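Local coordinates for protein 2-oxoglutarate carboxylase small subunit (Hydrogenobacter thermophilus, PDB 7KCT) that belongs to the biotin carboxylase family of ATP-grasp proteins and binds adenosine-5'-diphosphate and magnesium, at residues G122-K128 with R202-E208; A152-A156 with E182-V186; I230-E234 with R260-S265; G112-V117 with I274-S278. All blocks are in the same frame, centred on the assembly; numbering follows the deposited sequence.

Contact 1 (G122-K128 with R202-E208); sequences GDKARSK and RGDLLLE. With ADP (adenosine-5'-diphosphate), chain C; BCT (bicarbonate ion), chain F.
Arg-202 holds Asp-123 at one end of this contact, and Lys-128 meets Glu-208 at the other. Take Asp-123 from CB outward. Asp-123 CB lies over one face of the Arg-126 guanidinium, 3.5 Å from O2 of the bicarbonate ion. CG sits anti to the backbone N (chi1 172°), which sends the carboxylate toward Arg-202. Asp-123 OD1 caps the helix that follows, accepting from Arg-126 N at 2.8 Å in a nearly straight bond. Asp-123 OD2 takes both end nitrogens of Arg-202, NH1 at 2.9 Å and NH2 at 3.1 Å. Carboxylate and guanidinium are nearly coplanar, 29° apart. OD2 is also bound by Ser-168 OG.

Arg-202 NH1 has a second carboxylate in Asp-204. O3 of the bicarbonate rests above the Arg-202 guanidinium, and Arg-126 NH1 binds O2 of the ion at 2.6 Å.

Leu-206 CD2 fills the middle, 3.6 Å from Ala-125 N. Beyond it Lys-128 NZ reaches Glu-208 OE1 at 2.9 Å, on the anti side; it also donates to Val-139 O. Glu-208 OE2 accepts from N6 of adenosine-5'-diphosphate at 2.7 Å, nearly straight, and pairs with Lys-166. Helix 124-133 and strand 205-209 of the ATP-grasp domain thus carry parts of the bicarbonate site and of one adenosine-5'-diphosphate site. The two lysines probably keep Glu-208 ionised, as suits an acceptor for the adenine amino group.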
# COMPACT_ATOMS: atom_id res chain seq x y z
N GLY A 122 -31.05 -4.92 -15.25
CA GLY A 122 -30.52 -3.96 -16.19
C GLY A 122 -31.40 -2.78 -16.46
O GLY A 122 -31.00 -1.85 -17.16
N ASP A 123 -32.61 -2.79 -15.92
CA ASP A 123 -33.54 -1.69 -16.06
C ASP A 123 -33.87 -1.25 -14.65
O ASP A 123 -34.25 -2.08 -13.82
CB ASP A 123 -34.77 -2.15 -16.83
CG ASP A 123 -35.86 -1.12 -16.84
OD1 ASP A 123 -36.66 -1.11 -15.87
OD2 ASP A 123 -35.92 -0.30 -17.80
N LYS A 124 -33.70 0.05 -14.36
CA LYS A 124 -33.86 0.51 -12.98
C LYS A 124 -35.30 0.33 -12.49
O LYS A 124 -35.52 -0.01 -11.33
CB LYS A 124 -33.45 1.99 -12.84
CG LYS A 124 -31.93 2.32 -12.98
CD LYS A 124 -31.55 3.69 -12.29
CE LYS A 124 -30.21 4.23 -12.79
NZ LYS A 124 -30.29 5.58 -13.47
N ALA A 125 -36.28 0.64 -13.34
CA ALA A 125 -37.68 0.52 -12.94
C ALA A 125 -38.02 -0.91 -12.53
O ALA A 125 -38.55 -1.15 -11.44
CB ALA A 125 -38.59 0.97 -14.08
N ARG A 126 -37.75 -1.86 -13.40
CA ARG A 126 -37.93 -3.26 -13.02
C ARG A 126 -37.14 -3.61 -11.77
O ARG A 126 -37.65 -4.33 -10.90
CB ARG A 126 -37.52 -4.16 -14.19
CG ARG A 126 -37.54 -5.64 -13.90
CD ARG A 126 -37.46 -6.41 -15.17
NE ARG A 126 -36.20 -6.27 -15.91
CZ ARG A 126 -36.06 -5.66 -17.09
NH1 ARG A 126 -37.08 -5.08 -17.68
NH2 ARG A 126 -34.86 -5.66 -17.69
N SER A 127 -35.88 -3.14 -11.65
CA SER A 127 -35.10 -3.50 -10.46
C SER A 127 -35.77 -3.03 -9.16
O SER A 127 -35.67 -3.71 -8.13
CB SER A 127 -33.68 -2.89 -10.48
OG SER A 127 -33.13 -2.87 -11.78
N LYS A 128 -36.30 -1.81 -9.14
CA LYS A 128 -37.03 -1.35 -7.94
C LYS A 128 -38.21 -2.27 -7.61
O LYS A 128 -38.46 -2.60 -6.45
CB LYS A 128 -37.55 0.07 -8.15
CG LYS A 128 -36.51 1.16 -8.27
CD LYS A 128 -37.16 2.48 -8.64
CE LYS A 128 -37.67 3.23 -7.42
NZ LYS A 128 -38.34 4.50 -7.85
N ARG A 202 -32.01 3.53 -25.60
CA ARG A 202 -33.40 3.43 -25.16
C ARG A 202 -33.72 4.66 -24.33
O ARG A 202 -33.02 4.95 -23.36
CB ARG A 202 -33.60 2.14 -24.37
CG ARG A 202 -34.99 1.96 -23.77
CD ARG A 202 -35.26 0.50 -23.40
NE ARG A 202 -34.39 0.00 -22.34
CZ ARG A 202 -34.74 -0.06 -21.05
NH1 ARG A 202 -35.94 0.37 -20.65
NH2 ARG A 202 -33.88 -0.54 -20.16
N GLY A 203 -34.77 5.38 -24.72
CA GLY A 203 -35.10 6.65 -24.11
C GLY A 203 -36.00 6.60 -22.90
O GLY A 203 -36.37 7.65 -22.37
N ASP A 204 -36.33 5.41 -22.41
CA ASP A 204 -37.37 5.26 -21.40
C ASP A 204 -36.96 5.86 -20.06
O ASP A 204 -35.88 5.56 -19.54
CB ASP A 204 -37.70 3.78 -21.19
CG ASP A 204 -38.05 3.07 -22.47
OD1 ASP A 204 -38.47 3.74 -23.45
OD2 ASP A 204 -37.89 1.84 -22.52
N LEU A 205 -37.86 6.64 -19.47
CA LEU A 205 -37.60 7.32 -18.21
C LEU A 205 -38.51 6.78 -17.12
O LEU A 205 -39.61 6.28 -17.39
CB LEU A 205 -37.81 8.84 -18.36
CG LEU A 205 -37.10 9.50 -19.54
CD1 LEU A 205 -37.55 10.94 -19.70
CD2 LEU A 205 -35.63 9.44 -19.37
N LEU A 206 -38.01 6.81 -15.89
CA LEU A 206 -38.84 6.68 -14.70
C LEU A 206 -38.80 8.00 -13.93
O LEU A 206 -37.94 8.87 -14.15
CB LEU A 206 -38.37 5.51 -13.83
CG LEU A 206 -37.01 5.53 -13.13
CD1 LEU A 206 -37.07 6.45 -11.92
CD2 LEU A 206 -36.60 4.15 -12.71
N LEU A 207 -39.71 8.12 -12.98
CA LEU A 207 -39.83 9.30 -12.15
C LEU A 207 -39.81 8.85 -10.71
O LEU A 207 -40.49 7.88 -10.37
CB LEU A 207 -41.13 10.05 -12.47
CG LEU A 207 -41.39 11.40 -11.81
CD1 LEU A 207 -42.55 12.11 -12.54
CD2 LEU A 207 -41.72 11.23 -10.37
N GLU A 208 -39.02 9.53 -9.87
CA GLU A 208 -39.11 9.27 -8.45
C GLU A 208 -39.00 10.57 -7.65
O GLU A 208 -38.67 11.62 -8.16
CB GLU A 208 -38.04 8.25 -8.00
CG GLU A 208 -36.60 8.54 -8.36
CD GLU A 208 -35.66 7.38 -7.93
OE1 GLU A 208 -36.02 6.20 -8.11
OE2 GLU A 208 -34.54 7.65 -7.44
PB ADP C . -26.36 5.95 -12.31
O1B ADP C . -25.97 6.87 -13.41
O2B ADP C . -25.59 5.67 -11.05
O3B ADP C . -27.13 4.72 -12.77
PA ADP C . -28.12 6.29 -10.14
O1A ADP C . -27.32 5.54 -9.13
O2A ADP C . -29.63 6.15 -10.08
O3A ADP C . -27.81 6.80 -11.59
O5' ADP C . -28.11 7.91 -9.19
C5' ADP C . -27.08 8.86 -9.66
C4' ADP C . -26.86 9.73 -8.49
O4' ADP C . -27.96 10.67 -8.56
C3' ADP C . -26.96 9.01 -7.20
O3' ADP C . -25.66 8.68 -6.70
C2' ADP C . -27.48 10.16 -6.34
O2' ADP C . -26.44 11.18 -6.09
C1' ADP C . -28.46 10.87 -7.24
N9 ADP C . -29.83 10.32 -7.09
C8 ADP C . -30.40 9.18 -7.67
N7 ADP C . -31.70 9.05 -7.30
C5 ADP C . -31.95 10.12 -6.44
C6 ADP C . -33.11 10.53 -5.73
N6 ADP C . -34.25 9.80 -5.82
N1 ADP C . -33.08 11.61 -4.92
C2 ADP C . -31.90 12.28 -4.90
N3 ADP C . -30.74 12.02 -5.53
C4 ADP C . -30.80 10.91 -6.31
C BCT F . -35.82 -3.80 -20.53
O1 BCT F . -34.82 -4.54 -20.66
O2 BCT F . -36.53 -3.46 -19.58
O3 BCT F . -36.17 -3.16 -21.77

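Contact 2 (A152-A156 with E182-V186); sequences AKRIA and EEELV
Two helices of the ATP-grasp domain pack roughly antiparallel here: helix 149-159 and the start of helix 182-200. Their short segments run at 140° to each other, with axes 10.5 Å apart. Leu-185 is the apolar wedge. Its CG stands anti to the backbone N (chi1 -176°), and the CD2 branch does the touching. Leu-185 CD2 lies 4.0 Å from Ala-152 CB and equally 4.0 Å from Ala-156 CB. Leu-185 CD2 also presses on the backbone between them, 3.7 Å from Lys-153 N. The two small alanines let the leucine methyl come close to the helix.

Lys-153 borders this patch. Its chain crosses Glu-182 at about a right angle, and Lys-153 CD passes 3.3 Å from Glu-182 OE1. The ammonium end is bent past the carboxylate. Lys-153 NZ stays 4.3 Å from Glu-182 OE1, so the opposite charges are near without forming a salt bridge. Val-186 CG2 packs against the same CD. A water joins the helices on this side. It donates to Lys-153 O and to Glu-182 OE2, the latter at 2.6 Å.

Leu-185 also rests on Val-163 and Leu-165 of the central strand 163-167. Tyr-161, in the loop before that strand, touches Ala-156, Glu-182 and Leu-185.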
# COMPACT_ATOMS: atom_id res chain seq x y z
N ALA A 152 -46.31 11.74 -16.91
CA ALA A 152 -45.33 12.27 -15.96
C ALA A 152 -45.96 13.34 -15.08
O ALA A 152 -45.79 13.33 -13.85
CB ALA A 152 -44.09 12.78 -16.73
N LYS A 153 -46.71 14.26 -15.72
CA LYS A 153 -47.34 15.38 -14.99
C LYS A 153 -48.26 14.86 -13.92
O LYS A 153 -48.24 15.34 -12.78
CB LYS A 153 -48.03 16.37 -15.91
CG LYS A 153 -47.09 16.79 -17.02
CD LYS A 153 -47.52 18.03 -17.77
CE LYS A 153 -48.83 17.79 -18.28
NZ LYS A 153 -49.15 18.35 -19.61
N ARG A 154 -49.02 13.82 -14.25
CA ARG A 154 -49.97 13.25 -13.32
C ARG A 154 -49.27 12.62 -12.13
O ARG A 154 -49.66 12.85 -10.99
CB ARG A 154 -50.85 12.22 -14.04
CG ARG A 154 -51.63 11.32 -13.06
CD ARG A 154 -52.46 10.22 -13.76
NE ARG A 154 -51.71 9.10 -14.33
CZ ARG A 154 -51.37 7.99 -13.67
NH1 ARG A 154 -51.68 7.85 -12.38
NH2 ARG A 154 -50.71 7.02 -14.28
N ILE A 155 -48.24 11.81 -12.37
CA ILE A 155 -47.57 11.14 -11.28
C ILE A 155 -46.75 12.15 -10.47
O ILE A 155 -46.60 12.00 -9.25
CB ILE A 155 -46.68 10.02 -11.82
CG1 ILE A 155 -47.48 9.04 -12.70
CG2 ILE A 155 -46.00 9.29 -10.67
CD1 ILE A 155 -46.62 7.91 -13.27
N ALA A 156 -46.20 13.17 -11.13
CA ALA A 156 -45.49 14.21 -10.39
C ALA A 156 -46.37 14.81 -9.30
O ALA A 156 -46.00 14.83 -8.12
CB ALA A 156 -45.03 15.31 -11.34
N GLU A 182 -43.84 21.89 -12.71
CA GLU A 182 -44.30 21.26 -13.94
C GLU A 182 -43.61 21.87 -15.15
O GLU A 182 -43.40 21.19 -16.16
CB GLU A 182 -45.82 21.39 -14.07
CG GLU A 182 -46.34 20.52 -15.20
CD GLU A 182 -47.82 20.26 -15.15
OE1 GLU A 182 -48.52 20.70 -16.09
OE2 GLU A 182 -48.29 19.57 -14.22
N GLU A 183 -43.26 23.15 -15.07
CA GLU A 183 -42.53 23.76 -16.19
C GLU A 183 -41.20 23.06 -16.41
O GLU A 183 -40.81 22.80 -17.56
CB GLU A 183 -42.34 25.26 -15.93
N GLU A 184 -40.49 22.71 -15.32
CA GLU A 184 -39.19 22.07 -15.47
C GLU A 184 -39.33 20.62 -15.93
O GLU A 184 -38.54 20.14 -16.75
CB GLU A 184 -38.42 22.13 -14.14
CG GLU A 184 -37.99 23.53 -13.69
CD GLU A 184 -36.98 23.54 -12.52
OE1 GLU A 184 -36.26 24.56 -12.37
OE2 GLU A 184 -36.92 22.55 -11.75
N LEU A 185 -40.34 19.92 -15.41
CA LEU A 185 -40.59 18.53 -15.81
C LEU A 185 -40.75 18.36 -17.31
O LEU A 185 -40.19 17.44 -17.91
CB LEU A 185 -41.86 18.03 -15.11
CG LEU A 185 -42.26 16.57 -15.31
CD1 LEU A 185 -41.33 15.71 -14.45
CD2 LEU A 185 -43.72 16.35 -14.95
N VAL A 186 -41.57 19.21 -17.93
CA VAL A 186 -41.84 19.08 -19.35
C VAL A 186 -40.58 19.36 -20.15
O VAL A 186 -40.25 18.62 -21.09
CB VAL A 186 -43.01 19.99 -19.76
CG1 VAL A 186 -43.19 19.93 -21.26
CG2 VAL A 186 -44.27 19.58 -18.99
O HOH W 1 -47.14 17.94 -12.52

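Contact 3 (I230-E234 with R260-S265); sequences IHLGE and REYYGS
His-231 lies flat against the helix at Gly-264, and this is the tight part of the contact. Gly-264 CA sits over one face of the His-231 imidazole, 3.9 Å from its centroid, in a CH-pi contact. His-231 CD2 comes 3.5 Å from Gly-264 C, so the ring packs directly on the helix backbone. Both ring nitrogens are used. His-231 ND1 accepts from Gly-233 N at 3.0 Å in the ring plane, which helps to set the rotation of the ring. His-231 NE2 donates to Glu-261 OE2 at 3.2 Å, reaching it from above the carboxylate plane.

The helix is 257-273. It packs on strand 229-236, an outermost strand of the four-stranded antiparallel sheet in the ATP-grasp domain. Further along, Glu-234 and Arg-260 form a buried, side-on salt bridge. Arg-260 NE meets Glu-234 OE2 at 2.8 Å and Arg-260 NH2 meets Glu-234 OE1 at 3.1 Å, both on syn lone pairs. The planes are only 17° apart. Ser-252 OG also binds Glu-234 OE1, and Pro-251 touches both side chains.

The looser side is at Glu-261 and Ser-265. Glu-261 is partly exposed and bends back at chi2 (-64°) to reach the histidine. Ser-265 is exposed and turns its OG to Glu-261 O within the helix.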
# COMPACT_ATOMS: atom_id res chain seq x y z
N ILE A 230 -23.09 -13.24 1.30
CA ILE A 230 -22.80 -12.37 2.43
C ILE A 230 -22.78 -10.92 1.94
O ILE A 230 -22.72 -10.64 0.74
CB ILE A 230 -21.47 -12.72 3.13
CG1 ILE A 230 -20.28 -12.55 2.18
CG2 ILE A 230 -21.47 -14.15 3.71
CD1 ILE A 230 -18.93 -12.79 2.85
N HIS A 231 -22.84 -10.00 2.89
CA HIS A 231 -22.62 -8.59 2.60
C HIS A 231 -21.29 -8.18 3.22
O HIS A 231 -20.79 -8.81 4.17
CB HIS A 231 -23.78 -7.69 3.10
CG HIS A 231 -23.84 -7.54 4.58
ND1 HIS A 231 -22.99 -6.71 5.27
CD2 HIS A 231 -24.71 -8.04 5.50
CE1 HIS A 231 -23.27 -6.77 6.56
NE2 HIS A 231 -24.32 -7.55 6.72
N LEU A 232 -20.67 -7.17 2.62
CA LEU A 232 -19.42 -6.64 3.13
C LEU A 232 -19.63 -5.20 3.57
O LEU A 232 -18.79 -4.34 3.38
CB LEU A 232 -18.29 -6.76 2.10
CG LEU A 232 -17.95 -8.21 1.71
CD1 LEU A 232 -16.90 -8.25 0.57
CD2 LEU A 232 -17.47 -9.01 2.95
N GLY A 233 -20.78 -4.93 4.21
CA GLY A 233 -20.99 -3.62 4.73
C GLY A 233 -21.19 -2.62 3.61
O GLY A 233 -21.40 -2.96 2.45
N GLU A 234 -21.15 -1.35 4.00
CA GLU A 234 -21.54 -0.29 3.11
C GLU A 234 -20.41 0.71 2.90
O GLU A 234 -19.37 0.69 3.57
CB GLU A 234 -22.81 0.41 3.64
CG GLU A 234 -22.62 1.51 4.64
CD GLU A 234 -22.11 1.05 5.97
OE1 GLU A 234 -21.94 1.94 6.81
OE2 GLU A 234 -21.86 -0.16 6.18
N ARG A 260 -26.44 -1.28 10.11
CA ARG A 260 -25.58 -1.96 9.15
C ARG A 260 -26.07 -3.39 8.94
O ARG A 260 -26.30 -3.81 7.81
CB ARG A 260 -24.13 -1.95 9.63
CG ARG A 260 -23.09 -2.58 8.65
CD ARG A 260 -21.63 -2.20 9.02
NE ARG A 260 -21.48 -0.74 8.91
CZ ARG A 260 -21.27 0.08 9.94
NH1 ARG A 260 -21.14 -0.41 11.16
NH2 ARG A 260 -21.18 1.38 9.73
N GLU A 261 -26.29 -4.12 10.03
CA GLU A 261 -26.73 -5.50 9.89
C GLU A 261 -28.19 -5.62 9.45
O GLU A 261 -28.54 -6.55 8.72
CB GLU A 261 -26.49 -6.23 11.19
CG GLU A 261 -25.01 -6.28 11.55
CD GLU A 261 -24.16 -7.08 10.54
OE1 GLU A 261 -22.95 -6.79 10.40
OE2 GLU A 261 -24.71 -8.00 9.87
N TYR A 262 -29.06 -4.68 9.84
CA TYR A 262 -30.44 -4.71 9.38
C TYR A 262 -30.52 -4.51 7.88
O TYR A 262 -31.09 -5.33 7.16
CB TYR A 262 -31.27 -3.64 10.10
CG TYR A 262 -32.63 -3.43 9.48
CD1 TYR A 262 -33.69 -4.29 9.74
CD2 TYR A 262 -32.85 -2.40 8.59
CE1 TYR A 262 -34.95 -4.10 9.13
CE2 TYR A 262 -34.06 -2.22 7.98
CZ TYR A 262 -35.12 -3.06 8.27
OH TYR A 262 -36.34 -2.85 7.66
N TYR A 263 -29.97 -3.40 7.38
CA TYR A 263 -30.03 -3.16 5.96
C TYR A 263 -29.21 -4.18 5.20
O TYR A 263 -29.58 -4.57 4.09
CB TYR A 263 -29.55 -1.75 5.62
CG TYR A 263 -30.57 -0.69 5.91
CD1 TYR A 263 -31.73 -0.61 5.15
CD2 TYR A 263 -30.35 0.26 6.90
CE1 TYR A 263 -32.68 0.37 5.39
CE2 TYR A 263 -31.29 1.25 7.14
CZ TYR A 263 -32.44 1.30 6.37
OH TYR A 263 -33.36 2.28 6.59
N GLY A 264 -28.12 -4.66 5.80
CA GLY A 264 -27.31 -5.68 5.15
C GLY A 264 -28.03 -7.02 5.02
O GLY A 264 -27.88 -7.71 4.01
N SER A 265 -28.86 -7.36 6.01
CA SER A 265 -29.64 -8.60 5.95
C SER A 265 -30.66 -8.54 4.83
O SER A 265 -30.87 -9.53 4.12
CB SER A 265 -30.31 -8.89 7.29
OG SER A 265 -29.36 -9.44 8.20

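Contact 4 (G112-V117 with I274-S278); sequences GPHWKV and IGYYS
Pro-113 and Tyr-276 lie side by side and point the same way. Pro-113 CB stands over one face of the Tyr-276 ring, 4.1 Å from its centroid, in a CH-pi contact. Pro-113 CG comes 3.5 Å from Tyr-276 OH. That hydroxyl has its polar partner in Ala-279 O. Val-117 meets the same ring at its edge, with Val-117 CG1 3.8 Å from Tyr-276 CD1. Val-117 CG1 also touches Ile-274 CD1 at 3.7 Å, where the two side chains cross at about a right angle. The other branch, CG2, turns to the carbonyl oxygens of Ile-274 and Gly-275.

The two segments come from different parts of the biotin carboxylase fold. Residues 112-117 enter helix 115-120, after the last strand of the N-terminal parallel sheet. His-114 is the N-cap of that helix, its ND1 accepting from Lys-116 N. Residues 274-278 leave helix 257-273 of the ATP-grasp domain through a Schellman motif, with Gly-275 at C-prime and its phi positive.

Tyr-277 approaches from another direction than Tyr-276. Its CG takes the crowded position between backbone N and carbonyl carbon (chi1 52°), and the ring then reaches along Gly-112, Pro-113 and His-114. Gly-112 O lies at the ring edge, 3.6 Å from Tyr-277 CE1. Tyr-277 OH ends beside His-114, 3.6 Å from His-114 CB and near the imidazole plane. A water sits over the centre of one face of the Tyr-277 ring. It accepts from His-114 N at 2.8 Å and from Tyr-277 N, and it donates to Gly-275 O. Ser-278 CB packs on Gly-112 C at 3.6 Å.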
# COMPACT_ATOMS: atom_id res chain seq x y z
N GLY A 112 -18.71 -13.18 -13.28
CA GLY A 112 -19.80 -12.26 -13.03
C GLY A 112 -21.04 -13.07 -12.70
O GLY A 112 -20.98 -14.30 -12.57
N PRO A 113 -22.18 -12.41 -12.47
CA PRO A 113 -23.40 -13.15 -12.11
C PRO A 113 -24.00 -13.76 -13.38
O PRO A 113 -23.59 -13.47 -14.49
CB PRO A 113 -24.30 -12.08 -11.46
CG PRO A 113 -23.88 -10.79 -12.10
CD PRO A 113 -22.37 -10.95 -12.40
N HIS A 114 -24.98 -14.64 -13.20
CA HIS A 114 -25.62 -15.22 -14.38
C HIS A 114 -26.16 -14.15 -15.32
O HIS A 114 -26.71 -13.13 -14.90
CB HIS A 114 -26.75 -16.15 -13.91
CG HIS A 114 -27.20 -17.09 -14.97
ND1 HIS A 114 -28.08 -16.71 -15.95
CD2 HIS A 114 -26.74 -18.31 -15.33
CE1 HIS A 114 -28.25 -17.72 -16.79
NE2 HIS A 114 -27.42 -18.68 -16.46
N TRP A 115 -26.06 -14.42 -16.62
CA TRP A 115 -26.57 -13.45 -17.56
C TRP A 115 -28.08 -13.15 -17.39
O TRP A 115 -28.49 -12.09 -17.81
CB TRP A 115 -26.33 -13.87 -19.00
CG TRP A 115 -27.13 -15.07 -19.45
CD1 TRP A 115 -26.74 -16.38 -19.40
CD2 TRP A 115 -28.45 -15.07 -20.02
NE1 TRP A 115 -27.74 -17.20 -19.91
CE2 TRP A 115 -28.80 -16.42 -20.30
CE3 TRP A 115 -29.37 -14.07 -20.34
CZ2 TRP A 115 -30.02 -16.78 -20.86
CZ3 TRP A 115 -30.59 -14.44 -20.90
CH2 TRP A 115 -30.89 -15.78 -21.17
N LYS A 116 -28.89 -14.02 -16.83
CA LYS A 116 -30.29 -13.70 -16.65
C LYS A 116 -30.50 -12.64 -15.59
O LYS A 116 -31.48 -11.88 -15.65
CB LYS A 116 -31.07 -14.93 -16.23
CG LYS A 116 -31.40 -15.93 -17.26
CD LYS A 116 -32.15 -17.04 -16.51
CE LYS A 116 -31.98 -18.37 -17.26
NZ LYS A 116 -33.31 -19.04 -17.41
N VAL A 117 -29.68 -12.66 -14.53
CA VAL A 117 -29.78 -11.63 -13.50
C VAL A 117 -29.27 -10.29 -14.02
O VAL A 117 -29.82 -9.23 -13.69
CB VAL A 117 -29.04 -12.05 -12.22
CG1 VAL A 117 -29.33 -11.06 -11.11
CG2 VAL A 117 -29.46 -13.42 -11.83
N ILE A 274 -33.05 -13.45 -6.07
CA ILE A 274 -32.85 -13.42 -7.51
C ILE A 274 -31.69 -14.32 -7.94
O ILE A 274 -31.23 -14.25 -9.08
CB ILE A 274 -32.63 -11.97 -8.02
CG1 ILE A 274 -31.35 -11.36 -7.46
CG2 ILE A 274 -33.82 -11.08 -7.70
CD1 ILE A 274 -31.04 -9.98 -8.03
N GLY A 275 -31.21 -15.15 -7.03
CA GLY A 275 -30.09 -16.03 -7.29
C GLY A 275 -28.82 -15.30 -7.71
O GLY A 275 -28.22 -15.65 -8.73
N TYR A 276 -28.39 -14.30 -6.92
CA TYR A 276 -27.19 -13.54 -7.25
C TYR A 276 -25.97 -14.32 -6.78
O TYR A 276 -25.96 -14.87 -5.68
CB TYR A 276 -27.20 -12.14 -6.58
CG TYR A 276 -26.24 -11.17 -7.27
CD1 TYR A 276 -26.62 -10.55 -8.43
CD2 TYR A 276 -24.96 -10.91 -6.78
CE1 TYR A 276 -25.77 -9.73 -9.10
CE2 TYR A 276 -24.09 -10.05 -7.47
CZ TYR A 276 -24.51 -9.48 -8.64
OH TYR A 276 -23.74 -8.62 -9.41
N TYR A 277 -24.90 -14.31 -7.60
CA TYR A 277 -23.58 -14.73 -7.14
C TYR A 277 -22.53 -13.84 -7.83
O TYR A 277 -22.84 -13.07 -8.74
CB TYR A 277 -23.31 -16.24 -7.38
CG TYR A 277 -23.55 -16.77 -8.79
CD1 TYR A 277 -22.71 -16.42 -9.84
CD2 TYR A 277 -24.59 -17.70 -9.06
CE1 TYR A 277 -22.91 -16.91 -11.12
CE2 TYR A 277 -24.81 -18.20 -10.36
CZ TYR A 277 -23.96 -17.81 -11.38
OH TYR A 277 -24.15 -18.28 -12.67
N SER A 278 -21.29 -13.96 -7.36
CA SER A 278 -20.19 -13.08 -7.75
C SER A 278 -20.40 -11.80 -6.94
O SER A 278 -21.14 -11.81 -5.95
CB SER A 278 -20.14 -12.77 -9.25
OG SER A 278 -18.88 -12.17 -9.52
O HOH W 2 -26.08 -14.83 -10.62

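From the N terminus, the chain first opens contact 4 at 112-117, just after the N-terminal parallel sheet. Contact 1 opens next at 122-128, one helix later. Contact 2 opens at 152-156 and closes at 182-186. Contact 1 then closes at 202-208, so it encloses contact 2. The two touch where Leu-207 packs on Ala-152 and Leu-185. Contact 3 follows in series, from 230-234 to 260-265. Contact 4 closes last, at 274-278, and spans all the others; none cross. Contacts 1 to 3 tie helices and strands within the ATP-grasp domain. Contact 4 joins that domain to the N-terminal one. Contacts 2 and 3 lie far apart, with centres about 36 Å from each other.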